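Local structure of [2Fe-2S] ferredoxin (Aquifex aeolicus, 1M2D) at residues T53-M56 and N57-M61; S21-Q24 and R25-E29. The protein carries electrons on a single [2Fe-2S] cluster held in a thioredoxin-like fold, and is a homodimer in solution. The protein carries 1 engineered substitution. One frame throughout, in Å; residues are numbered along the deposited sequence.

Contact 1: residues T53-M56 and N57-M61; sequences TGCM and NASMM. Engineered in segment 57-61: Ser59 (natural residue Cys). With FES (Fe2/s2 (inorganic) cluster), chain C.
Cys55 and Ser59 grip the same iron of the [2Fe-2S] cluster, FE2, from positions four residues apart in one loop. Cys55 SG lies 2.3 Å from FE2, and the OG of Ser59, an engineered replacement for the natural cysteine, lies at 1.9 Å. Brought together on the metal, the sulfur and the oxygen stand 3.3 Å apart, Cys55 SG to Ser59 OG. With SG anti to the backbone N (chi1 -178°), Cys55 reaches out to the iron, while Ser59 swings OG away from its own carbonyl carbon to meet it.

The cysteine sulfur has a second partner. Asn57 N donates to Cys55 SG over 3.3 Å, with an N-H...S angle of 155°, a bond that would be expected to draw some charge off the thiolate. The backbone also wraps one bridging sulfide: Met56 N comes within 3.3 Å of S2 of the cluster, and Ala58 N follows at 3.6 Å.

Farther out, Gln11 OE1 accepts from Cys55 N, and the Met56 side chain turns from the cluster to touch Cys9 on strand 4-9 and Thr51 of the second subunit. Ahead of the ligand, Thr53 OG1 donates to Gly54 O at 2.8 Å. This is the cluster-binding loop after strand 48-53 of the thioredoxin-like ferredoxin, whose closely spaced pair of ligands takes one iron.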
ATOM      1  N   THR A  53       1.270  -5.915   0.278  1.00  8.98           N
ATOM      2  CA  THR A  53       1.899  -5.265  -0.853  1.00  8.65           C
ATOM      3  C   THR A  53       3.067  -6.039  -1.397  1.00  8.74           C
ATOM      4  O   THR A  53       3.630  -6.944  -0.765  1.00  9.28           O
ATOM      5  CB  THR A  53       2.440  -3.836  -0.522  1.00  8.27           C
ATOM      6  OG1 THR A  53       3.635  -3.930   0.237  1.00  8.99           O
ATOM      7  CG2 THR A  53       1.434  -3.058   0.308  1.00  9.03           C
ATOM      8  N   GLY A  54       3.491  -5.634  -2.594  1.00  8.94           N
ATOM      9  CA  GLY A  54       4.817  -5.998  -3.096  1.00  9.44           C
ATOM     10  C   GLY A  54       5.882  -5.105  -2.490  1.00  8.91           C
ATOM     11  O   GLY A  54       5.626  -4.206  -1.675  1.00  8.85           O
ATOM     12  N   CYS A  55       7.115  -5.311  -2.932  1.00  9.15           N
ATOM     13  CA  CYS A  55       8.311  -4.682  -2.350  1.00  9.19           C
ATOM     14  C   CYS A  55       8.142  -3.196  -2.319  1.00  9.12           C
ATOM     15  O   CYS A  55       7.767  -2.550  -3.310  1.00  9.74           O
ATOM     16  CB  CYS A  55       9.497  -5.053  -3.190  1.00 10.62           C
ATOM     17  SG  CYS A  55      11.103  -4.418  -2.596  1.00 10.40           S
ATOM     18  N   MET A  56       8.483  -2.597  -1.166  1.00  9.02           N
ATOM     19  CA  MET A  56       8.505  -1.157  -0.943  1.00  9.38           C
ATOM     20  C   MET A  56       9.919  -0.603  -0.826  1.00 10.09           C
ATOM     21  O   MET A  56      10.156   0.472  -0.323  1.00 11.65           O
ATOM     22  CB  MET A  56       7.642  -0.775   0.279  1.00  9.13           C
ATOM     23  CG  MET A  56       6.168  -0.965  -0.075  1.00  9.20           C
ATOM     24  SD  MET A  56       5.018  -0.381   1.214  1.00  9.50           S
ATOM     25  CE  MET A  56       5.133  -1.703   2.399  1.00  9.83           C
ATOM     26  N   ASN A  57      10.898  -1.363  -1.358  1.00 10.31           N
ATOM     27  CA  ASN A  57      12.211  -0.862  -1.611  1.00 12.56           C
ATOM     28  C   ASN A  57      13.021  -0.572  -0.344  1.00 11.71           C
ATOM     29  O   ASN A  57      13.893   0.303  -0.313  1.00 15.90           O
ATOM     30  CB  ASN A  57      12.223   0.383  -2.522  1.00 16.75           C
ATOM     31  CG  ASN A  57      11.386   0.144  -3.760  1.00 24.03           C
ATOM     32  OD1 ASN A  57      10.465   0.912  -4.110  1.00 36.95           O
ATOM     33  ND2 ASN A  57      11.683  -0.951  -4.446  1.00 29.03           N
ATOM     34  N   ALA A  58      12.767  -1.358   0.726  1.00 11.32           N
ATOM     35  CA  ALA A  58      13.568  -1.281   1.927  1.00 11.53           C
ATOM     36  C   ALA A  58      13.820  -2.683   2.487  1.00 10.71           C
ATOM     37  O   ALA A  58      13.858  -2.927   3.691  1.00 11.52           O
ATOM     38  CB  ALA A  58      12.937  -0.361   2.969  1.00 13.36           C
ATOM     39  N   SER A  59      14.023  -3.637   1.562  1.00 11.81           N
ATOM     40  CA  SER A  59      13.954  -5.058   1.876  1.00 11.41           C
ATOM     41  C   SER A  59      14.960  -5.519   2.914  1.00 11.90           C
ATOM     42  O   SER A  59      14.634  -6.367   3.751  1.00 12.45           O
ATOM     43  CB  SER A  59      14.177  -5.892   0.615  1.00 12.18           C
ATOM     44  OG  SER A  59      13.346  -5.410  -0.432  1.00 11.28           O
ATOM     45  N   MET A  60      16.164  -4.975   2.875  1.00 12.48           N
ATOM     46  CA  MET A  60      17.170  -5.412   3.855  1.00 11.87           C
ATOM     47  C   MET A  60      16.818  -5.010   5.296  1.00 12.54           C
ATOM     48  O   MET A  60      17.435  -5.509   6.226  1.00 15.88           O
ATOM     49  CB  MET A  60      18.546  -4.916   3.480  1.00 15.37           C
ATOM     50  CG  MET A  60      19.037  -5.403   2.128  1.00 21.33           C
ATOM     51  SD  MET A  60      19.997  -6.759   2.386  1.00 39.69           S
ATOM     52  CE  MET A  60      21.521  -6.525   3.133  1.00 30.29           C
ATOM     53  N   MET A  61      15.844  -4.105   5.454  1.00 11.68           N
ATOM     54  CA  MET A  61      15.371  -3.693   6.768  1.00 11.60           C
ATOM     55  C   MET A  61      14.003  -4.311   7.100  1.00 11.33           C
ATOM     56  O   MET A  61      13.331  -3.855   8.024  1.00 11.32           O
ATOM     57  CB  MET A  61      15.359  -2.138   6.852  1.00 12.72           C
ATOM     58  CG  MET A  61      16.828  -1.587   6.869  1.00 16.63           C
ATOM     59  SD  MET A  61      16.862   0.195   7.019  1.00 17.90           S
ATOM     60  CE  MET A  61      16.104   0.644   5.513  1.00 23.63           C
TER
HETATM   61 FE1  FES C 201       9.574  -6.124   1.322  1.00  8.99          FE
HETATM   62 FE2  FES C 201      11.410  -5.298  -0.473  1.00  9.75          FE
HETATM   63  S1  FES C 201      10.609  -7.362  -0.198  1.00 10.18           S
HETATM   64  S2  FES C 201      10.402  -4.079   1.131  1.00  9.13           S

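Contact 2: residues S21-Q24 and R25-E29; sequences SCAQ and RGSRE. With FES (Fe2/s2 (inorganic) cluster), chain C.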
ATOM      1  N   SER A  21      13.920 -10.952   1.000  1.00 12.90           N
ATOM      2  CA  SER A  21      12.540 -10.499   0.860  1.00 12.45           C
ATOM      3  C   SER A  21      11.887 -10.429   2.217  1.00 12.14           C
ATOM      4  O   SER A  21      12.296 -11.090   3.194  1.00 13.63           O
ATOM      5  CB  SER A  21      11.716 -11.426  -0.008  1.00 13.56           C
ATOM      6  OG  SER A  21      11.459 -12.651   0.650  1.00 14.80           O
ATOM      7  N   CYS A  22      10.778  -9.665   2.292  1.00 10.71           N
ATOM      8  CA  CYS A  22      10.064  -9.600   3.547  1.00 10.13           C
ATOM      9  C   CYS A  22       9.401 -10.923   3.896  1.00 10.83           C
ATOM     10  O   CYS A  22       9.366 -11.310   5.073  1.00 11.07           O
ATOM     11  CB  CYS A  22       9.068  -8.444   3.498  1.00  9.46           C
ATOM     12  SG  CYS A  22       9.832  -6.816   3.502  1.00  9.17           S
ATOM     13  N   ALA A  23       8.895 -11.654   2.900  1.00 11.54           N
ATOM     14  CA  ALA A  23       8.274 -12.958   3.195  1.00 12.41           C
ATOM     15  C   ALA A  23       9.286 -13.929   3.798  1.00 13.62           C
ATOM     16  O   ALA A  23       8.979 -14.647   4.748  1.00 15.17           O
ATOM     17  CB  ALA A  23       7.662 -13.552   1.960  1.00 14.13           C
ATOM     18  N   GLN A  24      10.512 -13.941   3.289  1.00 14.28           N
ATOM     19  CA  GLN A  24      11.547 -14.793   3.850  1.00 15.40           C
ATOM     20  C   GLN A  24      11.855 -14.434   5.282  1.00 16.46           C
ATOM     21  O   GLN A  24      12.318 -15.283   6.010  1.00 19.32           O
ATOM     22  CB  GLN A  24      12.804 -14.679   3.004  1.00 21.28           C
ATOM     23  CG  GLN A  24      12.604 -15.158   1.589  1.00 33.25           C
ATOM     24  CD  GLN A  24      13.858 -14.695   0.817  1.00 35.65           C
ATOM     25  OE1 GLN A  24      14.933 -14.794   1.423  1.00 43.39           O
ATOM     26  NE2 GLN A  24      13.601 -14.254  -0.396  1.00 22.40           N
ATOM     27  N   ARG A  25      11.623 -13.173   5.668  1.00 14.12           N
ATOM     28  CA  ARG A  25      11.917 -12.628   6.977  1.00 14.06           C
ATOM     29  C   ARG A  25      10.699 -12.642   7.905  1.00 13.82           C
ATOM     30  O   ARG A  25      10.738 -12.034   8.945  1.00 15.08           O
ATOM     31  CB  ARG A  25      12.512 -11.211   6.847  1.00 13.27           C
ATOM     32  CG  ARG A  25      13.870 -11.138   6.173  1.00 14.00           C
ATOM     33  CD  ARG A  25      14.407  -9.718   6.107  1.00 14.25           C
ATOM     34  NE  ARG A  25      15.782  -9.582   5.688  1.00 15.25           N
ATOM     35  CZ  ARG A  25      16.227  -9.468   4.432  1.00 14.06           C
ATOM     36  NH1 ARG A  25      15.385  -9.465   3.418  1.00 14.23           N
ATOM     37  NH2 ARG A  25      17.506  -9.340   4.158  1.00 18.37           N
ATOM     38  N   GLY A  26       9.651 -13.333   7.519  1.00 14.79           N
ATOM     39  CA  GLY A  26       8.477 -13.599   8.367  1.00 15.49           C
ATOM     40  C   GLY A  26       7.316 -12.673   8.131  1.00 13.62           C
ATOM     41  O   GLY A  26       6.390 -12.660   8.953  1.00 14.86           O
ATOM     42  N   SER A  27       7.263 -11.935   6.982  1.00 12.08           N
ATOM     43  CA  SER A  27       6.255 -10.902   6.906  1.00 11.47           C
ATOM     44  C   SER A  27       4.859 -11.444   6.640  1.00 12.28           C
ATOM     45  O   SER A  27       3.900 -10.712   6.907  1.00 11.99           O
ATOM     46  CB  SER A  27       6.603  -9.867   5.850  1.00 10.26           C
ATOM     47  OG  SER A  27       6.440 -10.428   4.553  1.00  9.97           O
ATOM     48  N   ARG A  28       4.723 -12.647   6.081  1.00 12.90           N
ATOM     49  CA  ARG A  28       3.312 -13.093   5.900  1.00 13.77           C
ATOM     50  C   ARG A  28       2.710 -13.419   7.249  1.00 14.21           C
ATOM     51  O   ARG A  28       1.523 -13.260   7.403  1.00 15.58           O
ATOM     52  CB  ARG A  28       3.248 -14.243   4.898  1.00 18.22           C
ATOM     53  CG  ARG A  28       3.699 -13.634   3.547  1.00 22.31           C
ATOM     54  CD  ARG A  28       3.651 -14.669   2.495  1.00 23.25           C
ATOM     55  NE  ARG A  28       4.056 -14.002   1.263  1.00 17.45           N
ATOM     56  CZ  ARG A  28       4.060 -14.766   0.188  1.00 15.94           C
ATOM     57  NH1 ARG A  28       3.751 -16.040   0.256  1.00 23.94           N
ATOM     58  NH2 ARG A  28       4.424 -14.241  -0.981  1.00 17.39           N
ATOM     59  N   GLU A  29       3.526 -13.866   8.219  1.00 14.69           N
ATOM     60  CA  GLU A  29       3.033 -14.066   9.579  1.00 15.35           C
ATOM     61  C   GLU A  29       2.727 -12.727  10.272  1.00 13.60           C
ATOM     62  O   GLU A  29       1.798 -12.627  11.083  1.00 14.28           O
ATOM     63  CB  GLU A  29       4.012 -14.873  10.415  1.00 17.86           C
ATOM     64  CG  GLU A  29       4.003 -16.288   9.868  1.00 20.92           C
ATOM     65  CD  GLU A  29       4.890 -16.478   8.708  1.00 20.40           C
ATOM     66  OE1 GLU A  29       5.659 -15.629   8.239  1.00 30.05           O
ATOM     67  OE2 GLU A  29       4.770 -17.634   8.230  1.00 47.21           O
TER
HETATM   68 FE1  FES C 201       9.574  -6.124   1.322  1.00  8.99          FE
HETATM   69 FE2  FES C 201      11.410  -5.298  -0.473  1.00  9.75          FE
HETATM   70  S1  FES C 201      10.609  -7.362  -0.198  1.00 10.18           S
HETATM   71  S2  FES C 201      10.402  -4.079   1.131  1.00  9.13           S
HETATM   72  O   HOH W   1       6.514 -14.849   5.675  1.00 19.60           O
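Ser21 meets Arg25 through its carbonyl: Ser21 O takes two weak bonds, from Arg25 N at 3.3 Å and from Arg25 NH1 at 3.5 Å, while the arginine's CG lies against the same oxygen. NH1 also bonds to Gln19 O; with an alanine here, Ser21 O and Gln19 O would probably lose their guanidinium partner, and Ser21 O its aliphatic cover. Ser21 OG accepts from Gln24 N at 3.1 Å, an ST motif, and bonds Asp12 as well.

Cys22 puts SG 2.3 Å from FE1 of the cluster, the iron it shares with Cys9. Its carbonyl oxygen takes Arg25 N at 3.0 Å and Ser27 N at 2.9 Å from opposite faces of the carbonyl plane. Ser27 OG, set between its backbone N and carbonyl carbon (chi1 72°), lies over that carbonyl and bonds Cys9 O.

Ala23 O accepts from Gly26 N at 3.1 Å, which with Ser27 N to Cys22 O makes a Schellman motif. Gly26 is left-handed (phi 98°), where a side chain would jam against the preceding carbonyl O. A water bridges Ala23 O, Arg28 N and Glu29 OE1. The Ala23 methyl lies beside Arg28 NE, which bonds Val10 O. The chain thus passes from the cluster loop through the Gly26 N-cap into helix 27-40, next to the end of strand 4-9.

Overall arrangement
Both contacts are partly buried beside one [2Fe-2S] cluster, their centres 10 Å apart; contact 1 is loop with a short 3-10 segment, contact 2 a turn running into helix 27-40. Both ligate iron: residues 53-61 supply both protein ligands of FE2, residues 21-29 one cysteine of the two on FE1. Contact 1 follows strand 48-53, the outermost strand of this chain's sheet on that side, and reaches the second subunit; contact 2 stays within its own chain. Backbone N-H groups near sulfur mark the first, whereas bonded carbonyls, a helix N-cap, a water and arginines mark the second. They meet where the Arg25 guanidinium packs on Ser59, NH1 lying 3.2 Å from Ser59 O.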